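Local coordinates for methylmalonyl-CoA carboxyltransferase 12S subunit (Propionibacterium freudenreichii, PDB 1ON3), which transfers the carboxyl group of methylmalonyl-CoA to the biotin of the 1.3S subunit, as the homohexameric core of transcarboxylase, at residues Y312-F320 and I330-C341. Numbering follows the deposited sequence.
Sequences YATNLVTAF and IVANQPSVMSGC
Asn315 reaches across to the loop 337-341 with its amide: ND2 donates to Cys341 O at 2.8 Å, and an N-H...O angle of 178° marks a straight bond, with the acceptor in the plane of the Asn315 amide. CG sits between the backbone N and the carbonyl carbon, a turn that carries the amide across to Cys341 O. The Met338 CE methyl lies over the face of this amide, 3.3 Å from Asn315 CG. ND2 also bonds Asp343, so two acceptors fix the amide's rotation. Replacing Asn315 by an alanine would probably leave Cys341 O and Asp343 without the amide donor and open a gap under the Met338 methyl. Asn315 O takes Gln334 N at 2.9 Å, the donor 52° above the carbonyl plane. A water among Asn315 O, Gly340 O and Asn333 ND2 accepts from Asn333 ND2; Asp369 N holds Asn333 OD1. Val337 crosses Thr314 at about a right angle, CG1 3.6 Å from OG1. Further along, paired bonds join Val317 to Ala332 and Ala319 to Ile330, while Leu316 CD1 meets Val331 CG1 at 4.1 Å on the face beneath helix 344-359. Axes of 316-320 and 330-333, 4.7 Å apart at 166°, are antiparallel; consecutive strands 316-323 and 326-333 form a beta hairpin in the mixed sheet of the C-terminal crotonase-like carboxyltransferase domain.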
ATOM      1  N   TYR E 312       8.747 -40.634 -11.482  1.00 13.11           N
ATOM      2  CA  TYR E 312       7.314 -40.639 -11.178  1.00 10.70           C
ATOM      3  C   TYR E 312       6.529 -40.109 -12.379  1.00 13.38           C
ATOM      4  O   TYR E 312       6.967 -39.168 -13.028  1.00 11.68           O
ATOM      5  CB  TYR E 312       7.029 -39.728  -9.976  1.00  9.67           C
ATOM      6  CG  TYR E 312       5.588 -39.737  -9.503  1.00 14.95           C
ATOM      7  CD1 TYR E 312       5.033 -40.876  -8.925  1.00 14.00           C
ATOM      8  CD2 TYR E 312       4.786 -38.599  -9.618  1.00 13.61           C
ATOM      9  CE1 TYR E 312       3.716 -40.884  -8.469  1.00  9.44           C
ATOM     10  CE2 TYR E 312       3.465 -38.596  -9.162  1.00 14.90           C
ATOM     11  CZ  TYR E 312       2.943 -39.746  -8.586  1.00 14.78           C
ATOM     12  OH  TYR E 312       1.660 -39.764  -8.113  1.00 12.90           O
ATOM     13  N   ALA E 313       5.381 -40.721 -12.673  1.00 10.75           N
ATOM     14  CA  ALA E 313       4.516 -40.271 -13.773  1.00 12.38           C
ATOM     15  C   ALA E 313       5.360 -39.830 -14.957  1.00 12.10           C
ATOM     16  O   ALA E 313       5.327 -38.657 -15.370  1.00 12.59           O
ATOM     17  CB  ALA E 313       3.627 -39.116 -13.294  1.00  9.63           C
ATOM     18  N   THR E 314       6.102 -40.790 -15.506  1.00 11.66           N
ATOM     19  CA  THR E 314       7.019 -40.542 -16.607  1.00  8.38           C
ATOM     20  C   THR E 314       6.346 -40.203 -17.930  1.00  9.89           C
ATOM     21  O   THR E 314       7.029 -40.029 -18.936  1.00 12.97           O
ATOM     22  CB  THR E 314       7.976 -41.736 -16.796  1.00 11.69           C
ATOM     23  OG1 THR E 314       7.212 -42.924 -17.052  1.00 12.26           O
ATOM     24  CG2 THR E 314       8.825 -41.939 -15.537  1.00  9.49           C
ATOM     25  N   ASN E 315       5.014 -40.137 -17.926  1.00  9.58           N
ATOM     26  CA  ASN E 315       4.257 -39.755 -19.117  1.00 11.86           C
ATOM     27  C   ASN E 315       4.330 -38.231 -19.254  1.00 14.31           C
ATOM     28  O   ASN E 315       3.868 -37.657 -20.238  1.00 11.26           O
ATOM     29  CB  ASN E 315       2.787 -40.216 -19.017  1.00 13.18           C
ATOM     30  CG  ASN E 315       2.166 -39.965 -17.646  1.00 13.17           C
ATOM     31  OD1 ASN E 315       2.776 -40.245 -16.609  1.00 17.75           O
ATOM     32  ND2 ASN E 315       0.935 -39.462 -17.636  1.00 12.98           N
ATOM     33  N   LEU E 316       4.909 -37.586 -18.243  1.00 12.45           N
ATOM     34  CA  LEU E 316       5.086 -36.134 -18.246  1.00 10.82           C
ATOM     35  C   LEU E 316       6.434 -35.778 -17.641  1.00 12.03           C
ATOM     36  O   LEU E 316       6.797 -36.264 -16.575  1.00 16.22           O
ATOM     37  CB  LEU E 316       3.986 -35.424 -17.460  1.00 10.81           C
ATOM     38  CG  LEU E 316       4.202 -33.901 -17.560  1.00 18.17           C
ATOM     39  CD1 LEU E 316       2.957 -33.244 -18.076  1.00 16.78           C
ATOM     40  CD2 LEU E 316       4.644 -33.323 -16.224  1.00 17.37           C
ATOM     41  N   VAL E 317       7.174 -34.918 -18.324  1.00 10.30           N
ATOM     42  CA  VAL E 317       8.490 -34.501 -17.856  1.00 13.11           C
ATOM     43  C   VAL E 317       8.454 -33.091 -17.262  1.00 12.58           C
ATOM     44  O   VAL E 317       7.817 -32.208 -17.820  1.00 10.46           O
ATOM     45  CB  VAL E 317       9.509 -34.495 -19.032  1.00 10.11           C
ATOM     46  CG1 VAL E 317      10.804 -33.837 -18.607  1.00 11.27           C
ATOM     47  CG2 VAL E 317       9.775 -35.922 -19.511  1.00 12.44           C
ATOM     48  N   THR E 318       9.122 -32.900 -16.123  1.00 10.88           N
ATOM     49  CA  THR E 318       9.230 -31.578 -15.486  1.00  7.43           C
ATOM     50  C   THR E 318      10.723 -31.466 -15.203  1.00 12.71           C
ATOM     51  O   THR E 318      11.307 -32.347 -14.556  1.00 10.45           O
ATOM     52  CB  THR E 318       8.450 -31.473 -14.146  1.00 12.16           C
ATOM     53  OG1 THR E 318       8.760 -32.600 -13.304  1.00 12.57           O
ATOM     54  CG2 THR E 318       6.945 -31.391 -14.407  1.00  8.35           C
ATOM     55  N   ALA E 319      11.350 -30.401 -15.695  1.00 10.98           N
ATOM     56  CA  ALA E 319      12.782 -30.242 -15.495  1.00 12.34           C
ATOM     57  C   ALA E 319      13.240 -28.792 -15.456  1.00 11.13           C
ATOM     58  O   ALA E 319      12.675 -27.930 -16.120  1.00 14.35           O
ATOM     59  CB  ALA E 319      13.541 -30.978 -16.609  1.00  9.58           C
ATOM     60  N   PHE E 320      14.274 -28.533 -14.670  1.00 11.66           N
ATOM     61  CA  PHE E 320      14.843 -27.198 -14.610  1.00 10.10           C
ATOM     62  C   PHE E 320      15.944 -27.149 -15.674  1.00  9.92           C
ATOM     63  O   PHE E 320      16.668 -28.129 -15.882  1.00 10.04           O
ATOM     64  CB  PHE E 320      15.477 -26.926 -13.244  1.00  9.58           C
ATOM     65  CG  PHE E 320      14.491 -26.618 -12.160  1.00 10.17           C
ATOM     66  CD1 PHE E 320      14.418 -27.412 -11.021  1.00  9.42           C
ATOM     67  CD2 PHE E 320      13.657 -25.508 -12.255  1.00  9.59           C
ATOM     68  CE1 PHE E 320      13.524 -27.094  -9.980  1.00  7.24           C
ATOM     69  CE2 PHE E 320      12.768 -25.186 -11.233  1.00 14.20           C
ATOM     70  CZ  PHE E 320      12.699 -25.974 -10.094  1.00  7.61           C
ATOM     71  N   ILE E 330      10.681 -26.511 -17.427  1.00  8.03           N
ATOM     72  CA  ILE E 330      10.092 -27.093 -18.630  1.00 10.63           C
ATOM     73  C   ILE E 330       9.090 -28.177 -18.260  1.00 10.96           C
ATOM     74  O   ILE E 330       9.384 -29.021 -17.424  1.00 12.32           O
ATOM     75  CB  ILE E 330      11.187 -27.697 -19.547  1.00 13.69           C
ATOM     76  CG1 ILE E 330      12.119 -26.574 -20.024  1.00 17.45           C
ATOM     77  CG2 ILE E 330      10.552 -28.430 -20.729  1.00 10.10           C
ATOM     78  CD1 ILE E 330      13.272 -27.026 -20.851  1.00 19.36           C
ATOM     79  N   VAL E 331       7.907 -28.115 -18.870  1.00  8.60           N
ATOM     80  CA  VAL E 331       6.826 -29.082 -18.642  1.00  9.11           C
ATOM     81  C   VAL E 331       6.536 -29.626 -20.039  1.00  7.33           C
ATOM     82  O   VAL E 331       6.131 -28.882 -20.931  1.00 10.79           O
ATOM     83  CB  VAL E 331       5.576 -28.379 -18.069  1.00  8.67           C
ATOM     84  CG1 VAL E 331       4.479 -29.404 -17.760  1.00  6.59           C
ATOM     85  CG2 VAL E 331       5.956 -27.617 -16.787  1.00 11.89           C
ATOM     86  N   ALA E 332       6.741 -30.924 -20.220  1.00 10.28           N
ATOM     87  CA  ALA E 332       6.586 -31.531 -21.529  1.00 11.82           C
ATOM     88  C   ALA E 332       5.944 -32.918 -21.500  1.00 12.91           C
ATOM     89  O   ALA E 332       6.264 -33.741 -20.642  1.00 11.74           O
ATOM     90  CB  ALA E 332       7.971 -31.608 -22.187  1.00 13.18           C
ATOM     91  N   ASN E 333       5.041 -33.183 -22.438  1.00  8.88           N
ATOM     92  CA  ASN E 333       4.422 -34.505 -22.482  1.00 11.63           C
ATOM     93  C   ASN E 333       5.429 -35.502 -23.051  1.00  9.64           C
ATOM     94  O   ASN E 333       6.277 -35.140 -23.873  1.00 14.00           O
ATOM     95  CB  ASN E 333       3.162 -34.473 -23.341  1.00  9.49           C
ATOM     96  CG  ASN E 333       2.256 -33.311 -22.989  1.00 14.18           C
ATOM     97  OD1 ASN E 333       2.156 -32.330 -23.735  1.00 10.63           O
ATOM     98  ND2 ASN E 333       1.591 -33.412 -21.845  1.00 12.67           N
ATOM     99  N   GLN E 334       5.326 -36.759 -22.627  1.00 13.66           N
ATOM    100  CA  GLN E 334       6.246 -37.815 -23.070  1.00 11.38           C
ATOM    101  C   GLN E 334       5.500 -38.860 -23.927  1.00 12.28           C
ATOM    102  O   GLN E 334       4.996 -39.848 -23.403  1.00 12.73           O
ATOM    103  CB  GLN E 334       6.864 -38.483 -21.830  1.00 12.12           C
ATOM    104  CG  GLN E 334       7.916 -39.559 -22.118  1.00  9.83           C
ATOM    105  CD  GLN E 334       9.116 -39.012 -22.859  1.00 11.73           C
ATOM    106  OE1 GLN E 334       9.039 -38.709 -24.050  1.00 11.93           O
ATOM    107  NE2 GLN E 334      10.237 -38.869 -22.151  1.00 12.15           N
ATOM    108  N   PRO E 335       5.451 -38.659 -25.259  1.00 14.61           N
ATOM    109  CA  PRO E 335       4.757 -39.579 -26.167  1.00 17.21           C
ATOM    110  C   PRO E 335       5.166 -41.044 -26.064  1.00 16.94           C
ATOM    111  O   PRO E 335       4.377 -41.935 -26.380  1.00 16.54           O
ATOM    112  CB  PRO E 335       5.045 -38.977 -27.548  1.00 12.72           C
ATOM    113  CG  PRO E 335       5.153 -37.515 -27.254  1.00 13.83           C
ATOM    114  CD  PRO E 335       6.039 -37.545 -26.023  1.00 13.57           C
ATOM    115  N   SER E 336       6.393 -41.287 -25.620  1.00 13.11           N
ATOM    116  CA  SER E 336       6.892 -42.644 -25.486  1.00 19.61           C
ATOM    117  C   SER E 336       6.361 -43.402 -24.268  1.00 18.58           C
ATOM    118  O   SER E 336       6.686 -44.575 -24.088  1.00 15.24           O
ATOM    119  CB  SER E 336       8.419 -42.624 -25.462  1.00 16.99           C
ATOM    120  OG  SER E 336       8.890 -41.627 -24.569  1.00 18.19           O
ATOM    121  N   VAL E 337       5.556 -42.743 -23.432  1.00 16.48           N
ATOM    122  CA  VAL E 337       4.987 -43.397 -22.249  1.00 17.59           C
ATOM    123  C   VAL E 337       3.482 -43.129 -22.189  1.00 16.89           C
ATOM    124  O   VAL E 337       3.053 -41.982 -22.064  1.00 16.50           O
ATOM    125  CB  VAL E 337       5.634 -42.887 -20.931  1.00 18.53           C
ATOM    126  CG1 VAL E 337       4.971 -43.542 -19.740  1.00 16.51           C
ATOM    127  CG2 VAL E 337       7.124 -43.186 -20.927  1.00 15.57           C
ATOM    128  N   MET E 338       2.689 -44.193 -22.294  1.00 17.23           N
ATOM    129  CA  MET E 338       1.240 -44.085 -22.265  1.00 15.93           C
ATOM    130  C   MET E 338       0.719 -43.084 -23.295  1.00 19.07           C
ATOM    131  O   MET E 338      -0.248 -42.364 -23.028  1.00 15.19           O
ATOM    132  CB  MET E 338       0.776 -43.666 -20.871  1.00 22.44           C
ATOM    133  CG  MET E 338       0.975 -44.725 -19.796  1.00 24.95           C
ATOM    134  SD  MET E 338       0.349 -44.154 -18.202  1.00 39.86           S
ATOM    135  CE  MET E 338       1.766 -43.282 -17.636  1.00 32.74           C
ATOM    136  N   SER E 339       1.358 -43.055 -24.467  1.00 15.39           N
ATOM    137  CA  SER E 339       0.984 -42.157 -25.565  1.00 17.59           C
ATOM    138  C   SER E 339       1.038 -40.677 -25.196  1.00 16.46           C
ATOM    139  O   SER E 339       0.470 -39.824 -25.890  1.00 14.52           O
ATOM    140  CB  SER E 339      -0.420 -42.492 -26.083  1.00 20.17           C
ATOM    141  OG  SER E 339      -0.481 -43.820 -26.586  1.00 21.20           O
ATOM    142  N   GLY E 340       1.730 -40.360 -24.112  1.00 16.33           N
ATOM    143  CA  GLY E 340       1.807 -38.966 -23.708  1.00 14.62           C
ATOM    144  C   GLY E 340       0.535 -38.474 -23.030  1.00 16.41           C
ATOM    145  O   GLY E 340       0.381 -37.275 -22.787  1.00 12.81           O
ATOM    146  N   CYS E 341      -0.386 -39.391 -22.730  1.00  9.40           N
ATOM    147  CA  CYS E 341      -1.622 -39.015 -22.050  1.00 12.17           C
ATOM    148  C   CYS E 341      -1.334 -38.405 -20.683  1.00  7.83           C
ATOM    149  O   CYS E 341      -0.372 -38.797 -20.015  1.00 11.83           O
ATOM    150  CB  CYS E 341      -2.510 -40.236 -21.809  1.00 15.10           C
ATOM    151  SG  CYS E 341      -3.342 -40.893 -23.273  1.00 19.32           S
TER
HETATM  152  O   HOH W   1       9.942 -39.884 -19.063  1.00 11.54           O
HETATM  153  O   HOH W   2       1.612 -36.057 -20.711  1.00 10.45           O